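Local coordinates for conserved domain protein (Porphyromonas gingivalis, PDB 3PNN), which probably acts in the cytoplasm as a glycosyltransferase with a Rossmann-like alpha/beta/alpha fold, forming glycosidic linkages, at residues A43-F48 with A295-T300; R86-F91 with Y227-F232; I233-A238 with P243-F248; R272-T277 with V286-E291. All blocks are in the same frame, centred on the assembly; numbering follows the deposited sequence.

Interaction 1. Residues A43-F48 with A295-T300; sequences AIRAGF and AGEYPT
Two helix C-termini finished by Schellman motifs are tied together here, Arg45 from the last turn of helix 35-46 gripping the backbone carbonyl of Glu297, just beyond helix 282-294. Gly47 and Gly296 make the two turns at positive phi, where a residue without a side chain fits easily. The guanidinium meets the carbonyl end-on: Arg45 NH1 lies 3.0 Å and Arg45 NH2 2.9 Å from Glu297 O, which sits at the edge of the guanidinium, close to its plane. The two nitrogens come from opposite faces of the carbonyl plane, and both bonds are bent, at 142° and 145°, as sharing one acceptor requires. A bend at chi3 (-75°) turns the long arginine chain to deliver this end. Arg45 NH2 also passes 3.3 Å from Tyr298 CE1, slanting across the ring. A water accepts a weak bond from Arg45 NH1 and donates to Gly296 O, 3.1 Å away. Asp42 forms a salt bridge with Arg45 NH2 and a hydrogen bond with Tyr298 OH. Arg129 brings a second positive charge near Arg45 NH1, which the Asp42 carboxylate and the carbonyl dipole probably help to offset, while the paired bonds fix the rotation of the guanidinium.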
loop_
_atom_site.group_PDB
_atom_site.type_symbol
_atom_site.label_atom_id
_atom_site.label_comp_id
_atom_site.label_asym_id
_atom_site.label_seq_id
_atom_site.Cartn_x
_atom_site.Cartn_y
_atom_site.Cartn_z
ATOM N N ALA A 43 0.766 13.096 4.856
ATOM C CA ALA A 43 1.217 13.285 3.475
ATOM C C ALA A 43 1.247 14.775 3.167
ATOM O O ALA A 43 2.183 15.282 2.539
ATOM C CB ALA A 43 0.304 12.527 2.481
ATOM N N ILE A 44 0.219 15.492 3.627
ATOM C CA ILE A 44 0.189 16.933 3.433
ATOM C C ILE A 44 1.391 17.570 4.118
ATOM O O ILE A 44 2.100 18.373 3.508
ATOM C CB ILE A 44 -1.122 17.564 3.955
ATOM C CG1 ILE A 44 -2.301 17.132 3.066
ATOM C CG2 ILE A 44 -0.996 19.089 4.023
ATOM C CD1 ILE A 44 -3.681 17.542 3.607
ATOM N N ARG A 45 1.624 17.210 5.379
ATOM C CA ARG A 45 2.750 17.774 6.127
ATOM C C ARG A 45 4.080 17.481 5.435
ATOM O O ARG A 45 5.014 18.295 5.487
ATOM C CB ARG A 45 2.813 17.220 7.560
ATOM C CG ARG A 45 1.769 17.748 8.514
ATOM C CD ARG A 45 2.221 17.609 9.977
ATOM N NE ARG A 45 2.146 16.243 10.504
ATOM C CZ ARG A 45 2.084 15.958 11.809
ATOM N NH1 ARG A 45 2.081 16.947 12.700
ATOM N NH2 ARG A 45 2.011 14.697 12.229
ATOM N N ALA A 46 4.168 16.315 4.800
ATOM C CA ALA A 46 5.412 15.881 4.152
ATOM C C ALA A 46 5.640 16.519 2.782
ATOM O O ALA A 46 6.719 16.395 2.205
ATOM C CB ALA A 46 5.447 14.360 4.032
ATOM N N GLY A 47 4.628 17.197 2.257
ATOM C CA GLY A 47 4.797 17.929 1.014
ATOM C C GLY A 47 4.278 17.246 -0.235
ATOM O O GLY A 47 4.670 17.614 -1.354
ATOM N N PHE A 48 3.395 16.259 -0.071
ATOM C CA PHE A 48 2.708 15.678 -1.226
ATOM C C PHE A 48 1.750 16.712 -1.804
ATOM O O PHE A 48 1.174 17.497 -1.064
ATOM C CB PHE A 48 1.963 14.392 -0.845
ATOM C CG PHE A 48 2.868 13.201 -0.703
ATOM C CD1 PHE A 48 3.047 12.324 -1.767
ATOM C CD2 PHE A 48 3.553 12.971 0.488
ATOM C CE1 PHE A 48 3.899 11.235 -1.652
ATOM C CE2 PHE A 48 4.413 11.873 0.614
ATOM C CZ PHE A 48 4.578 11.008 -0.457
ATOM N N ALA A 295 1.238 13.447 23.009
ATOM C CA ALA A 295 2.622 13.893 22.835
ATOM C C ALA A 295 2.753 15.057 21.858
ATOM O O ALA A 295 3.854 15.553 21.633
ATOM C CB ALA A 295 3.507 12.744 22.389
ATOM N N GLY A 296 1.635 15.480 21.276
ATOM C CA GLY A 296 1.637 16.606 20.360
ATOM C C GLY A 296 1.966 16.300 18.906
ATOM O O GLY A 296 2.124 17.227 18.112
ATOM N N GLU A 297 2.048 15.020 18.545
ATOM C CA GLU A 297 2.388 14.638 17.172
ATOM C C GLU A 297 1.235 14.965 16.220
ATOM O O GLU A 297 1.459 15.244 15.044
ATOM C CB GLU A 297 2.754 13.147 17.087
ATOM C CG GLU A 297 3.073 12.608 15.671
ATOM C CD GLU A 297 4.522 12.819 15.240
ATOM O OE1 GLU A 297 5.191 13.721 15.789
ATOM O OE2 GLU A 297 4.995 12.077 14.350
ATOM N N TYR A 298 0.010 14.948 16.743
ATOM C CA TYR A 298 -1.193 15.264 15.974
ATOM C C TYR A 298 -2.114 16.109 16.826
ATOM O O TYR A 298 -2.122 15.966 18.047
ATOM C CB TYR A 298 -1.969 13.985 15.582
ATOM C CG TYR A 298 -1.163 13.042 14.729
ATOM C CD1 TYR A 298 -1.064 13.232 13.358
ATOM C CD2 TYR A 298 -0.486 11.975 15.297
ATOM C CE1 TYR A 298 -0.300 12.387 12.568
ATOM C CE2 TYR A 298 0.283 11.124 14.522
ATOM C CZ TYR A 298 0.368 11.332 13.163
ATOM O OH TYR A 298 1.133 10.492 12.401
ATOM N N PRO A 299 -2.926 16.964 16.184
ATOM C CA PRO A 299 -4.006 17.624 16.922
ATOM C C PRO A 299 -5.104 16.621 17.258
ATOM O O PRO A 299 -5.198 15.573 16.611
ATOM C CB PRO A 299 -4.530 18.648 15.914
ATOM C CG PRO A 299 -4.273 18.012 14.596
ATOM C CD PRO A 299 -2.928 17.340 14.761
ATOM N N THR A 300 -5.931 16.923 18.254
ATOM C CA THR A 300 -7.006 15.989 18.605
ATOM C C THR A 300 -7.940 15.700 17.431
ATOM O O THR A 300 -8.337 14.559 17.212
ATOM C CB THR A 300 -7.832 16.472 19.803
ATOM O OG1 THR A 300 -6.988 16.548 20.950
ATOM C CG2 THR A 300 -8.974 15.484 20.087
HETATM O O HOH W 1 3.376 17.959 15.422
#

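Interaction 2. Residues R86-F91 with Y227-F232; sequences RLPEGF and YSEELF
Phe232 N donates to Ser228 O at 2.8 Å, a regular bond of helix 223-239 that seats Phe232 where its ring can meet Leu87 and Pro88 of the loop. With CG anti to the backbone N (chi1 -164°), the ring swings out to the loop, and both loop side chains cross it at about a right angle. Leu87 CD2 rests 3.8 Å from Phe232 CE2, while Pro88 CD lies 3.8 Å from Phe232 CD2. One turn back, Glu229 bends at chi2 so that its carboxylate slides alongside the proline, OE2 3.5 Å from Pro88 CB. Glu229 OE1 has its charged partner in Arg111. Pro88 also opens a type II turn closed by Phe91 N to Pro88 O at 3.0 Å, and Gly90 supplies the positive phi needed at the third position. No hydrogen bond joins residues 86-91 to residues 227-232, so the contact rests on dispersion and on burial of apolar surface, with the proline ring as its one stiff aliphatic piece; the carboxylate lies against aliphatic carbon, while its salt bridge to Arg111 probably meets its charge.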
loop_
_atom_site.group_PDB
_atom_site.type_symbol
_atom_site.label_atom_id
_atom_site.label_comp_id
_atom_site.label_asym_id
_atom_site.label_seq_id
_atom_site.Cartn_x
_atom_site.Cartn_y
_atom_site.Cartn_z
ATOM N N ARG A 86 -11.879 -3.528 -16.939
ATOM C CA ARG A 86 -10.812 -2.614 -17.330
ATOM C C ARG A 86 -9.524 -3.380 -17.607
ATOM O O ARG A 86 -8.605 -3.408 -16.787
ATOM C CB ARG A 86 -10.601 -1.532 -16.270
ATOM C CG ARG A 86 -10.914 -0.132 -16.781
ATOM C CD ARG A 86 -12.015 0.546 -15.978
ATOM N NE ARG A 86 -13.355 0.089 -16.334
ATOM C CZ ARG A 86 -14.475 0.715 -15.984
ATOM N NH1 ARG A 86 -15.651 0.227 -16.352
ATOM N NH2 ARG A 86 -14.420 1.831 -15.271
ATOM N N LEU A 87 -9.477 -4.000 -18.786
ATOM C CA LEU A 87 -8.387 -4.872 -19.198
ATOM C C LEU A 87 -7.748 -4.343 -20.471
ATOM O O LEU A 87 -8.373 -3.584 -21.207
ATOM C CB LEU A 87 -8.938 -6.279 -19.474
ATOM C CG LEU A 87 -9.641 -6.963 -18.302
ATOM C CD1 LEU A 87 -10.347 -8.236 -18.760
ATOM C CD2 LEU A 87 -8.637 -7.253 -17.197
ATOM N N PRO A 88 -6.507 -4.761 -20.750
ATOM C CA PRO A 88 -5.827 -4.318 -21.972
ATOM C C PRO A 88 -6.631 -4.662 -23.217
ATOM O O PRO A 88 -7.318 -5.687 -23.250
ATOM C CB PRO A 88 -4.524 -5.117 -21.953
ATOM C CG PRO A 88 -4.284 -5.388 -20.492
ATOM C CD PRO A 88 -5.650 -5.624 -19.920
ATOM N N GLU A 89 -6.550 -3.803 -24.226
ATOM C CA GLU A 89 -7.239 -4.047 -25.483
ATOM C C GLU A 89 -6.952 -5.468 -25.957
ATOM O O GLU A 89 -5.798 -5.892 -26.005
ATOM C CB GLU A 89 -6.793 -3.029 -26.534
ATOM C CG GLU A 89 -7.773 -2.837 -27.682
ATOM C CD GLU A 89 -7.325 -1.759 -28.657
ATOM O OE1 GLU A 89 -6.145 -1.352 -28.593
ATOM O OE2 GLU A 89 -8.152 -1.320 -29.486
ATOM N N GLY A 90 -8.006 -6.209 -26.283
ATOM C CA GLY A 90 -7.854 -7.569 -26.773
ATOM C C GLY A 90 -8.271 -8.627 -25.768
ATOM O O GLY A 90 -8.515 -9.779 -26.130
ATOM N N PHE A 91 -8.349 -8.237 -24.499
ATOM C CA PHE A 91 -8.747 -9.154 -23.438
ATOM C C PHE A 91 -10.172 -8.883 -22.977
ATOM O O PHE A 91 -10.596 -7.732 -22.867
ATOM C CB PHE A 91 -7.794 -9.045 -22.241
ATOM C CG PHE A 91 -6.451 -9.683 -22.467
ATOM C CD1 PHE A 91 -6.278 -11.046 -22.287
ATOM C CD2 PHE A 91 -5.361 -8.922 -22.851
ATOM C CE1 PHE A 91 -5.039 -11.639 -22.490
ATOM C CE2 PHE A 91 -4.119 -9.509 -23.055
ATOM C CZ PHE A 91 -3.961 -10.867 -22.875
ATOM N N TYR A 227 5.369 -0.817 -17.443
ATOM C CA TYR A 227 5.922 -2.128 -17.121
ATOM C C TYR A 227 4.817 -3.017 -16.549
ATOM O O TYR A 227 4.747 -4.211 -16.860
ATOM C CB TYR A 227 7.081 -2.017 -16.126
ATOM C CG TYR A 227 8.326 -1.367 -16.698
ATOM C CD1 TYR A 227 8.872 -1.793 -17.914
ATOM C CD2 TYR A 227 8.960 -0.334 -16.021
ATOM C CE1 TYR A 227 10.019 -1.184 -18.435
ATOM C CE2 TYR A 227 10.104 0.273 -16.530
ATOM C CZ TYR A 227 10.624 -0.153 -17.730
ATOM O OH TYR A 227 11.768 0.454 -18.221
ATOM N N SER A 228 3.958 -2.435 -15.716
ATOM C CA SER A 228 2.858 -3.205 -15.121
ATOM C C SER A 228 1.896 -3.692 -16.184
ATOM O O SER A 228 1.355 -4.790 -16.078
ATOM C CB SER A 228 2.058 -2.378 -14.113
ATOM O OG SER A 228 2.834 -2.023 -12.976
ATOM N N GLU A 229 1.629 -2.860 -17.184
ATOM C CA GLU A 229 0.734 -3.291 -18.272
ATOM C C GLU A 229 1.345 -4.468 -19.038
ATOM O O GLU A 229 0.656 -5.423 -19.414
ATOM C CB GLU A 229 0.439 -2.129 -19.219
ATOM C CG GLU A 229 -0.293 -2.514 -20.500
ATOM C CD GLU A 229 -1.802 -2.363 -20.399
ATOM O OE1 GLU A 229 -2.326 -2.270 -19.264
ATOM O OE2 GLU A 229 -2.464 -2.334 -21.461
ATOM N N GLU A 230 2.650 -4.405 -19.264
ATOM C CA GLU A 230 3.337 -5.497 -19.946
ATOM C C GLU A 230 3.176 -6.816 -19.175
ATOM O O GLU A 230 2.850 -7.846 -19.761
ATOM C CB GLU A 230 4.821 -5.165 -20.137
ATOM C CG GLU A 230 5.661 -6.343 -20.599
ATOM C CD GLU A 230 7.144 -6.137 -20.329
ATOM O OE1 GLU A 230 7.597 -4.971 -20.372
ATOM O OE2 GLU A 230 7.849 -7.140 -20.070
ATOM N N LEU A 231 3.406 -6.772 -17.864
ATOM C CA LEU A 231 3.324 -7.964 -17.028
ATOM C C LEU A 231 1.879 -8.401 -16.808
ATOM O O LEU A 231 1.601 -9.585 -16.615
ATOM C CB LEU A 231 4.028 -7.722 -15.689
ATOM C CG LEU A 231 5.550 -7.623 -15.828
ATOM C CD1 LEU A 231 6.211 -7.287 -14.502
ATOM C CD2 LEU A 231 6.093 -8.923 -16.388
ATOM N N PHE A 232 0.957 -7.444 -16.837
ATOM C CA PHE A 232 -0.468 -7.790 -16.730
ATOM C C PHE A 232 -0.931 -8.628 -17.916
ATOM O O PHE A 232 -1.671 -9.612 -17.754
ATOM C CB PHE A 232 -1.328 -6.524 -16.603
ATOM C CG PHE A 232 -2.734 -6.789 -16.111
ATOM C CD1 PHE A 232 -2.972 -7.745 -15.134
ATOM C CD2 PHE A 232 -3.813 -6.056 -16.603
ATOM C CE1 PHE A 232 -4.271 -7.974 -14.657
ATOM C CE2 PHE A 232 -5.111 -6.282 -16.139
ATOM C CZ PHE A 232 -5.339 -7.244 -15.165
#

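Interaction 3. Residues I233-A238 with P243-F248; sequences INFLNA and PKSEFF
Phe235 is the residue most deeply engaged, its ring reaching from helix 223-239 to the extended chain at Ser245-Phe247. With CG anti to the backbone N (chi1 167°), the ring stands out from the helix and brings one face under Phe247. There Phe247 CB sits 4.0 Å from the centroid of the Phe235 ring and only 5° off its normal, a well-centred CH-pi contact. The Phe247 ring does not stack on its partner: the two planes are inclined at 43°, and Phe247 CD1 approaches Phe235 CB at 3.8 Å, so that it meets the root of the side chain. A large aromatic suits each position, since one offers a broad face and the other spans from that face back toward the helix.

These residues join helix 223-239 to the connection that leads into helix 249-259, with Phe248 at the N-cap position of the second helix. The backbone of Phe247 is itself hydrogen-bonded with Trp101 and Asn104.

At the outer end of the Phe235 ring, Glu246 O comes 3.4 Å from CE1, slanting to the ring. Nearby, Ser245 OG lies 3.6 Å from Phe235 CZ. The small serine can approach the ring this closely while its hydroxyl hydrogen-bonds with the carbonyl oxygen of His239 near the helix end.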
loop_
_atom_site.group_PDB
_atom_site.type_symbol
_atom_site.label_atom_id
_atom_site.label_comp_id
_atom_site.label_asym_id
_atom_site.label_seq_id
_atom_site.Cartn_x
_atom_site.Cartn_y
_atom_site.Cartn_z
ATOM N N ILE A 233 -0.522 -8.228 -19.117
ATOM C CA ILE A 233 -0.804 -9.029 -20.308
ATOM C C ILE A 233 -0.288 -10.455 -20.115
ATOM O O ILE A 233 -0.990 -11.423 -20.422
ATOM C CB ILE A 233 -0.207 -8.389 -21.593
ATOM C CG1 ILE A 233 -1.025 -7.145 -21.968
ATOM C CG2 ILE A 233 -0.175 -9.399 -22.761
ATOM C CD1 ILE A 233 -0.318 -6.208 -22.927
ATOM N N ASN A 234 0.930 -10.584 -19.593
ATOM C CA ASN A 234 1.507 -11.910 -19.367
ATOM C C ASN A 234 0.668 -12.679 -18.366
ATOM O O ASN A 234 0.375 -13.859 -18.551
ATOM C CB ASN A 234 2.949 -11.794 -18.860
ATOM C CG ASN A 234 3.916 -11.360 -19.947
ATOM O OD1 ASN A 234 3.600 -11.429 -21.133
ATOM N ND2 ASN A 234 5.098 -10.904 -19.545
ATOM N N PHE A 235 0.283 -11.984 -17.302
ATOM C CA PHE A 235 -0.547 -12.559 -16.252
ATOM C C PHE A 235 -1.884 -13.051 -16.785
ATOM O O PHE A 235 -2.270 -14.196 -16.541
ATOM C CB PHE A 235 -0.773 -11.528 -15.150
ATOM C CG PHE A 235 -1.861 -11.907 -14.185
ATOM C CD1 PHE A 235 -1.585 -12.719 -13.096
ATOM C CD2 PHE A 235 -3.157 -11.455 -14.373
ATOM C CE1 PHE A 235 -2.589 -13.065 -12.200
ATOM C CE2 PHE A 235 -4.164 -11.799 -13.487
ATOM C CZ PHE A 235 -3.880 -12.602 -12.398
ATOM N N LEU A 236 -2.594 -12.192 -17.511
ATOM C CA LEU A 236 -3.871 -12.579 -18.116
ATOM C C LEU A 236 -3.734 -13.789 -19.035
ATOM O O LEU A 236 -4.582 -14.690 -19.043
ATOM C CB LEU A 236 -4.483 -11.401 -18.873
ATOM C CG LEU A 236 -4.883 -10.237 -17.955
ATOM C CD1 LEU A 236 -5.149 -8.965 -18.745
ATOM C CD2 LEU A 236 -6.097 -10.621 -17.121
ATOM N N ASN A 237 -2.668 -13.812 -19.823
ATOM C CA ASN A 237 -2.428 -14.950 -20.699
ATOM C C ASN A 237 -2.230 -16.260 -19.937
ATOM O O ASN A 237 -2.658 -17.312 -20.395
ATOM C CB ASN A 237 -1.240 -14.683 -21.626
ATOM C CG ASN A 237 -1.618 -13.822 -22.812
ATOM O OD1 ASN A 237 -2.746 -13.891 -23.304
ATOM N ND2 ASN A 237 -0.681 -13.007 -23.279
ATOM N N ALA A 238 -1.591 -16.190 -18.774
ATOM C CA ALA A 238 -1.246 -17.392 -18.021
ATOM C C ALA A 238 -2.324 -17.812 -17.026
ATOM O O ALA A 238 -2.553 -19.008 -16.826
ATOM C CB ALA A 238 0.080 -17.205 -17.306
ATOM N N PRO A 243 -10.219 -18.487 -11.520
ATOM C CA PRO A 243 -11.256 -17.780 -10.763
ATOM C C PRO A 243 -10.692 -16.838 -9.704
ATOM O O PRO A 243 -11.295 -15.792 -9.447
ATOM C CB PRO A 243 -12.028 -18.916 -10.075
ATOM C CG PRO A 243 -11.585 -20.171 -10.752
ATOM C CD PRO A 243 -10.191 -19.920 -11.195
ATOM N N LYS A 244 -9.567 -17.203 -9.095
ATOM C CA LYS A 244 -9.056 -16.452 -7.946
ATOM C C LYS A 244 -7.621 -15.925 -8.101
ATOM O O LYS A 244 -7.009 -15.468 -7.129
ATOM C CB LYS A 244 -9.182 -17.297 -6.675
ATOM C CG LYS A 244 -10.549 -17.955 -6.530
ATOM C CD LYS A 244 -10.660 -18.801 -5.273
ATOM C CE LYS A 244 -11.070 -17.968 -4.069
ATOM N NZ LYS A 244 -11.534 -18.826 -2.940
ATOM N N SER A 245 -7.089 -15.977 -9.317
ATOM C CA SER A 245 -5.739 -15.479 -9.569
ATOM C C SER A 245 -5.672 -13.973 -9.317
ATOM O O SER A 245 -6.653 -13.265 -9.547
ATOM C CB SER A 245 -5.306 -15.801 -10.999
ATOM O OG SER A 245 -6.258 -15.325 -11.936
ATOM N N GLU A 246 -4.521 -13.495 -8.840
ATOM C CA GLU A 246 -4.356 -12.081 -8.495
ATOM C C GLU A 246 -3.019 -11.523 -8.957
ATOM O O GLU A 246 -1.997 -12.209 -8.914
ATOM C CB GLU A 246 -4.487 -11.859 -6.990
ATOM C CG GLU A 246 -5.912 -11.939 -6.469
ATOM C CD GLU A 246 -5.984 -11.647 -4.982
ATOM O OE1 GLU A 246 -6.254 -10.481 -4.614
ATOM O OE2 GLU A 246 -5.756 -12.583 -4.184
ATOM N N PHE A 247 -3.047 -10.262 -9.375
ATOM C CA PHE A 247 -1.883 -9.559 -9.911
ATOM C C PHE A 247 -1.426 -8.557 -8.864
ATOM O O PHE A 247 -2.047 -7.500 -8.700
ATOM C CB PHE A 247 -2.316 -8.854 -11.203
ATOM C CG PHE A 247 -1.199 -8.207 -11.978
ATOM C CD1 PHE A 247 -0.130 -8.954 -12.448
ATOM C CD2 PHE A 247 -1.260 -6.856 -12.297
ATOM C CE1 PHE A 247 0.889 -8.360 -13.191
ATOM C CE2 PHE A 247 -0.245 -6.253 -13.044
ATOM C CZ PHE A 247 0.829 -7.005 -13.488
ATOM N N PHE A 248 -0.352 -8.901 -8.148
ATOM C CA PHE A 248 0.092 -8.175 -6.948
ATOM C C PHE A 248 1.311 -7.299 -7.201
ATOM O O PHE A 248 2.173 -7.654 -8.001
ATOM C CB PHE A 248 0.489 -9.167 -5.851
ATOM C CG PHE A 248 -0.662 -9.924 -5.262
ATOM C CD1 PHE A 248 -1.650 -9.263 -4.553
ATOM C CD2 PHE A 248 -0.736 -11.299 -5.391
ATOM C CE1 PHE A 248 -2.708 -9.959 -3.998
ATOM C CE2 PHE A 248 -1.792 -12.004 -4.838
ATOM C CZ PHE A 248 -2.777 -11.330 -4.140
#

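Interaction 4. Residues R272-T277 with V286-E291; sequences RWFGVT and VAKLRE
Phe274 presents its ring to residues 286-291 of helix 282-294 in two ways at once, a face to Lys288 and an edge to Leu289. Lys288 CB stands 4.2 Å from the centroid of the Phe274 ring and 17° off its normal, a CH-pi contact displaced toward the rim. The two side chains cross at about a right angle. Lysine can serve here because its aliphatic part lies against the ring, with CB over the face; in the conformer given, the chain is bent at chi2 (60°) and its end leads away from the loop. Leu289 CD2 lies near the ring plane, 3.7 Å from Phe274 CE1; its branched methyl fits against the rim, and the leucine also packs on Ile28 and Phe126.

The contact fastens the loop following strand 263-268 to helix 282-294, the last helix of the chain. Phe274 takes the less common first torsion, CG lying between the backbone N and the carbonyl carbon (chi1 46°), which sends the ring out from the loop toward the helix. The same ring stacks with Phe126, and the backbones of these two phenylalanines are hydrogen-bonded.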
loop_
_atom_site.group_PDB
_atom_site.type_symbol
_atom_site.label_atom_id
_atom_site.label_comp_id
_atom_site.label_asym_id
_atom_site.label_seq_id
_atom_site.Cartn_x
_atom_site.Cartn_y
_atom_site.Cartn_z
ATOM N N ARG A 272 7.129 3.890 13.005
ATOM C CA ARG A 272 6.630 2.559 13.329
ATOM C C ARG A 272 5.202 2.363 12.802
ATOM O O ARG A 272 4.324 3.189 13.051
ATOM C CB ARG A 272 6.661 2.361 14.842
ATOM C CG ARG A 272 8.075 2.388 15.416
ATOM C CD ARG A 272 8.679 1.005 15.344
ATOM N NE ARG A 272 7.917 0.104 16.206
ATOM C CZ ARG A 272 8.255 -0.210 17.457
ATOM N NH1 ARG A 272 7.483 -1.027 18.165
ATOM N NH2 ARG A 272 9.368 0.284 17.994
ATOM N N TRP A 273 4.991 1.252 12.095
ATOM C CA TRP A 273 3.693 0.884 11.547
ATOM C C TRP A 273 2.761 0.403 12.654
ATOM O O TRP A 273 3.191 -0.229 13.619
ATOM C CB TRP A 273 3.866 -0.243 10.521
ATOM C CG TRP A 273 2.565 -0.937 10.145
ATOM C CD1 TRP A 273 1.747 -0.632 9.100
ATOM C CD2 TRP A 273 1.959 -2.054 10.815
ATOM N NE1 TRP A 273 0.657 -1.478 9.084
ATOM C CE2 TRP A 273 0.767 -2.359 10.128
ATOM C CE3 TRP A 273 2.308 -2.815 11.936
ATOM C CZ2 TRP A 273 -0.076 -3.401 10.517
ATOM C CZ3 TRP A 273 1.470 -3.848 12.324
ATOM C CH2 TRP A 273 0.286 -4.123 11.620
ATOM N N PHE A 274 1.482 0.708 12.518
ATOM C CA PHE A 274 0.486 -0.126 13.177
ATOM C C PHE A 274 -0.814 -0.241 12.397
ATOM O O PHE A 274 -1.077 0.521 11.471
ATOM C CB PHE A 274 0.245 0.254 14.632
ATOM C CG PHE A 274 0.085 1.705 14.864
ATOM C CD1 PHE A 274 -1.167 2.305 14.749
ATOM C CD2 PHE A 274 1.175 2.481 15.244
ATOM C CE1 PHE A 274 -1.331 3.673 14.993
ATOM C CE2 PHE A 274 1.022 3.841 15.487
ATOM C CZ PHE A 274 -0.232 4.438 15.361
ATOM N N GLY A 275 -1.611 -1.227 12.770
ATOM C CA GLY A 275 -2.785 -1.565 12.004
ATOM C C GLY A 275 -3.526 -2.666 12.716
ATOM O O GLY A 275 -2.995 -3.308 13.629
ATOM N N VAL A 276 -4.770 -2.870 12.309
ATOM C CA VAL A 276 -5.620 -3.850 12.959
ATOM C C VAL A 276 -5.654 -5.093 12.092
ATOM O O VAL A 276 -6.349 -5.125 11.081
ATOM C CB VAL A 276 -7.045 -3.300 13.145
ATOM C CG1 VAL A 276 -7.971 -4.359 13.788
ATOM C CG2 VAL A 276 -7.027 -2.024 13.967
ATOM N N THR A 277 -4.882 -6.109 12.462
ATOM C CA THR A 277 -4.912 -7.374 11.726
ATOM C C THR A 277 -6.042 -8.254 12.243
ATOM O O THR A 277 -6.819 -8.808 11.471
ATOM C CB THR A 277 -3.572 -8.139 11.830
ATOM O OG1 THR A 277 -2.492 -7.248 11.547
ATOM C CG2 THR A 277 -3.538 -9.293 10.838
ATOM N N VAL A 286 -5.938 2.048 19.110
ATOM C CA VAL A 286 -6.595 3.171 19.787
ATOM C C VAL A 286 -5.632 3.824 20.799
ATOM O O VAL A 286 -5.486 5.049 20.854
ATOM C CB VAL A 286 -7.876 2.718 20.522
ATOM C CG1 VAL A 286 -8.429 3.843 21.396
ATOM C CG2 VAL A 286 -8.954 2.240 19.514
ATOM N N ALA A 287 -4.970 3.000 21.598
ATOM C CA ALA A 287 -4.074 3.529 22.625
ATOM C C ALA A 287 -2.871 4.258 22.018
ATOM O O ALA A 287 -2.444 5.300 22.524
ATOM C CB ALA A 287 -3.622 2.418 23.579
ATOM N N LYS A 288 -2.317 3.733 20.933
ATOM C CA LYS A 288 -1.149 4.358 20.324
ATOM C C LYS A 288 -1.493 5.719 19.731
ATOM O O LYS A 288 -0.729 6.677 19.861
ATOM C CB LYS A 288 -0.538 3.464 19.244
ATOM C CG LYS A 288 0.697 4.068 18.602
ATOM C CD LYS A 288 1.797 4.310 19.632
ATOM C CE LYS A 288 3.045 4.879 18.984
ATOM N NZ LYS A 288 4.111 5.109 19.997
ATOM N N LEU A 289 -2.647 5.814 19.074
ATOM C CA LEU A 289 -3.059 7.100 18.522
ATOM C C LEU A 289 -3.299 8.127 19.644
ATOM O O LEU A 289 -3.011 9.318 19.498
ATOM C CB LEU A 289 -4.325 6.938 17.670
ATOM C CG LEU A 289 -4.121 6.138 16.372
ATOM C CD1 LEU A 289 -5.482 5.829 15.722
ATOM C CD2 LEU A 289 -3.217 6.867 15.389
ATOM N N ARG A 290 -3.857 7.669 20.757
ATOM C CA ARG A 290 -4.103 8.562 21.896
ATOM C C ARG A 290 -2.771 9.075 22.459
ATOM O O ARG A 290 -2.619 10.266 22.776
ATOM C CB ARG A 290 -4.909 7.835 22.981
ATOM C CG ARG A 290 -5.649 8.767 23.939
ATOM C CD ARG A 290 -5.468 8.383 25.409
ATOM N NE ARG A 290 -5.729 6.970 25.682
ATOM C CZ ARG A 290 -4.804 6.101 26.089
ATOM N NH1 ARG A 290 -5.131 4.834 26.315
ATOM N NH2 ARG A 290 -3.550 6.499 26.276
ATOM N N GLU A 291 -1.814 8.165 22.575
ATOM C CA GLU A 291 -0.487 8.511 23.078
ATOM C C GLU A 291 0.260 9.500 22.171
ATOM O O GLU A 291 0.874 10.453 22.661
ATOM C CB GLU A 291 0.335 7.241 23.325
ATOM C CG GLU A 291 -0.145 6.441 24.538
ATOM C CD GLU A 291 0.318 4.994 24.525
ATOM O OE1 GLU A 291 1.220 4.658 23.730
ATOM O OE2 GLU A 291 -0.227 4.190 25.313
#

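The four contacts form two groups on opposite sides of the chain's centre. Interactions 2 and 3 share helix 223-239, with centres 10 Å apart, and they touch: Phe232 and Phe247 bring their rings together, and Pro88 packs on Leu236. Interactions 1 and 4 have centres 15 Å apart; helix 282-294 carries half of interaction 4 and leads directly into residues 295-300 of interaction 1. The two groups lie 34 to 38 Å apart, centre to centre. Along the chain, interaction 2 closes before 3 opens, and 3 before 4, all inside the long loop closed by interaction 1, which thereby ties the C-terminal tail back to the N-terminal helix 35-46.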